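Local structure of 2-dehydro-3-deoxy-d-gluconate/2-dehydro-3-deoxy-phosphogluconate aldolase (4UXD) at residues S177-K182 with D199-V204. The protein is an aldolase of the dihydrodipicolinate synthetase family, built on a parallel beta/alpha barrel and assembled from four chains. Numbering follows the deposited sequence.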
loop_
_atom_site.group_PDB
_atom_site.type_symbol
_atom_site.label_atom_id
_atom_site.label_comp_id
_atom_site.label_asym_id
_atom_site.label_seq_id
_atom_site.Cartn_x
_atom_site.Cartn_y
_atom_site.Cartn_z
ATOM N N SER A 177 -5.658 0.904 -34.673
ATOM C CA SER A 177 -4.836 -0.294 -34.492
ATOM C C SER A 177 -5.044 -0.972 -33.135
ATOM O O SER A 177 -4.763 -2.168 -32.986
ATOM C CB SER A 177 -3.365 0.065 -34.648
ATOM O OG SER A 177 -3.047 1.171 -33.823
ATOM N N VAL A 178 -5.507 -0.206 -32.146
ATOM C CA VAL A 178 -5.808 -0.766 -30.844
ATOM C C VAL A 178 -7.120 -1.542 -30.943
ATOM O O VAL A 178 -8.188 -0.969 -31.131
ATOM C CB VAL A 178 -5.906 0.321 -29.735
ATOM C CG1 VAL A 178 -6.276 -0.316 -28.389
ATOM C CG2 VAL A 178 -4.596 1.103 -29.611
ATOM N N LYS A 179 -7.014 -2.855 -30.781
ATOM C CA LYS A 179 -8.116 -3.778 -30.984
ATOM C C LYS A 179 -8.700 -4.358 -29.695
ATOM O O LYS A 179 -9.628 -5.154 -29.753
ATOM C CB LYS A 179 -7.652 -4.921 -31.897
ATOM C CG LYS A 179 -7.408 -4.488 -33.350
ATOM C CD LYS A 179 -8.640 -3.787 -33.934
ATOM C CE LYS A 179 -8.513 -3.524 -35.416
ATOM N NZ LYS A 179 -7.451 -2.540 -35.668
ATOM N N GLY A 180 -8.174 -3.962 -28.538
ATOM C CA GLY A 180 -8.700 -4.449 -27.274
ATOM C C GLY A 180 -7.850 -4.126 -26.058
ATOM O O GLY A 180 -6.849 -3.401 -26.132
ATOM N N VAL A 181 -8.266 -4.682 -24.923
ATOM C CA VAL A 181 -7.576 -4.484 -23.652
ATOM C C VAL A 181 -7.693 -5.746 -22.799
ATOM O O VAL A 181 -8.717 -6.414 -22.809
ATOM C CB VAL A 181 -8.128 -3.281 -22.910
ATOM C CG1 VAL A 181 -9.554 -3.558 -22.395
ATOM C CG2 VAL A 181 -7.187 -2.864 -21.788
ATOM N N LYS A 182 -6.599 -6.111 -22.140
ATOM C CA LYS A 182 -6.548 -7.282 -21.266
ATOM C C LYS A 182 -6.263 -6.792 -19.879
ATOM O O LYS A 182 -5.335 -6.006 -19.702
ATOM C CB LYS A 182 -5.450 -8.269 -21.671
ATOM C CG LYS A 182 -5.644 -8.958 -22.985
ATOM C CD LYS A 182 -4.368 -9.681 -23.375
ATOM C CE LYS A 182 -4.556 -10.525 -24.617
ATOM N NZ LYS A 182 -3.269 -11.146 -25.039
ATOM N N ASP A 199 -16.620 -2.780 -27.609
ATOM C CA ASP A 199 -17.449 -2.681 -28.805
ATOM C C ASP A 199 -17.018 -3.729 -29.839
ATOM O O ASP A 199 -16.390 -4.734 -29.500
ATOM C CB ASP A 199 -17.405 -1.255 -29.396
ATOM C CG ASP A 199 -16.123 -0.958 -30.154
ATOM O OD1 ASP A 199 -15.864 -1.609 -31.187
ATOM O OD2 ASP A 199 -15.391 -0.036 -29.745
ATOM N N ASP A 200 -17.349 -3.491 -31.102
ATOM C CA ASP A 200 -17.181 -4.512 -32.128
ATOM C C ASP A 200 -15.739 -4.608 -32.635
ATOM O O ASP A 200 -15.312 -5.670 -33.092
ATOM C CB ASP A 200 -18.150 -4.244 -33.279
ATOM C CG ASP A 200 -19.611 -4.330 -32.840
ATOM O OD1 ASP A 200 -20.124 -5.464 -32.709
ATOM O OD2 ASP A 200 -20.244 -3.270 -32.620
ATOM N N ASP A 201 -14.991 -3.510 -32.528
ATOM C CA ASP A 201 -13.561 -3.495 -32.850
ATOM C C ASP A 201 -12.700 -3.247 -31.603
ATOM O O ASP A 201 -11.557 -2.780 -31.699
ATOM C CB ASP A 201 -13.272 -2.432 -33.913
ATOM C CG ASP A 201 -13.322 -2.991 -35.328
ATOM O OD1 ASP A 201 -12.833 -4.123 -35.548
ATOM O OD2 ASP A 201 -13.849 -2.294 -36.225
ATOM N N PHE A 202 -13.249 -3.572 -30.434
ATOM C CA PHE A 202 -12.504 -3.445 -29.185
ATOM C C PHE A 202 -12.901 -4.536 -28.176
ATOM O O PHE A 202 -14.009 -4.532 -27.618
ATOM C CB PHE A 202 -12.706 -2.051 -28.587
ATOM C CG PHE A 202 -11.726 -1.713 -27.497
ATOM C CD1 PHE A 202 -10.443 -1.296 -27.807
ATOM C CD2 PHE A 202 -12.085 -1.821 -26.159
ATOM C CE1 PHE A 202 -9.534 -0.988 -26.805
ATOM C CE2 PHE A 202 -11.187 -1.520 -25.161
ATOM C CZ PHE A 202 -9.906 -1.101 -25.487
ATOM N N ALA A 203 -11.971 -5.466 -27.955
ATOM C CA ALA A 203 -12.164 -6.597 -27.050
ATOM C C ALA A 203 -11.734 -6.262 -25.621
ATOM O O ALA A 203 -10.935 -5.356 -25.395
ATOM C CB ALA A 203 -11.385 -7.821 -27.559
ATOM N N VAL A 204 -12.289 -6.995 -24.663
ATOM C CA VAL A 204 -11.929 -6.829 -23.262
ATOM C C VAL A 204 -11.772 -8.210 -22.628
ATOM O O VAL A 204 -12.758 -8.911 -22.407
ATOM C CB VAL A 204 -12.979 -6.008 -22.502
ATOM C CG1 VAL A 204 -12.558 -5.782 -21.083
ATOM C CG2 VAL A 204 -13.200 -4.669 -23.189
#
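G180 pairs with A203, and V181 with V204, in parallel register on neighbouring strands: A203 N donates to K179 O over 3.0 Å, nearly straight at 167°, and A203 O receives V181 N at 2.8 Å. The two bonds flank G180, whose CA comes within 3.1 Å of A203 O; its fully extended backbone, with phi at 169°, is a conformation that suits glycine. The bare CA also gives F202 a surface to lie on. With CG anti to the backbone N (chi1 -166°), its ring reaches over the neighbouring strand 178-183 and sets one face over G180 CA, a CH-pi contact 3.8 Å from the centroid. V178 adds a methyl at the ring edge, CG1 lying in plane 3.7 Å from F202 CE1, while V181 CG1 touches F202 CE2 obliquely and V204 CG2 at 3.9 Å; V181 and V204 thus meet through branched methyls on one face of the sheet. Before the strand, D199 to F202 form a type I turn. These strands close a beta-alpha-beta unit of the barrel: its helix 188-195 packs on V181 and V204, helix 165-174 touches F202, and strands 150-155 and 222-224 continue the sheet beyond the pair.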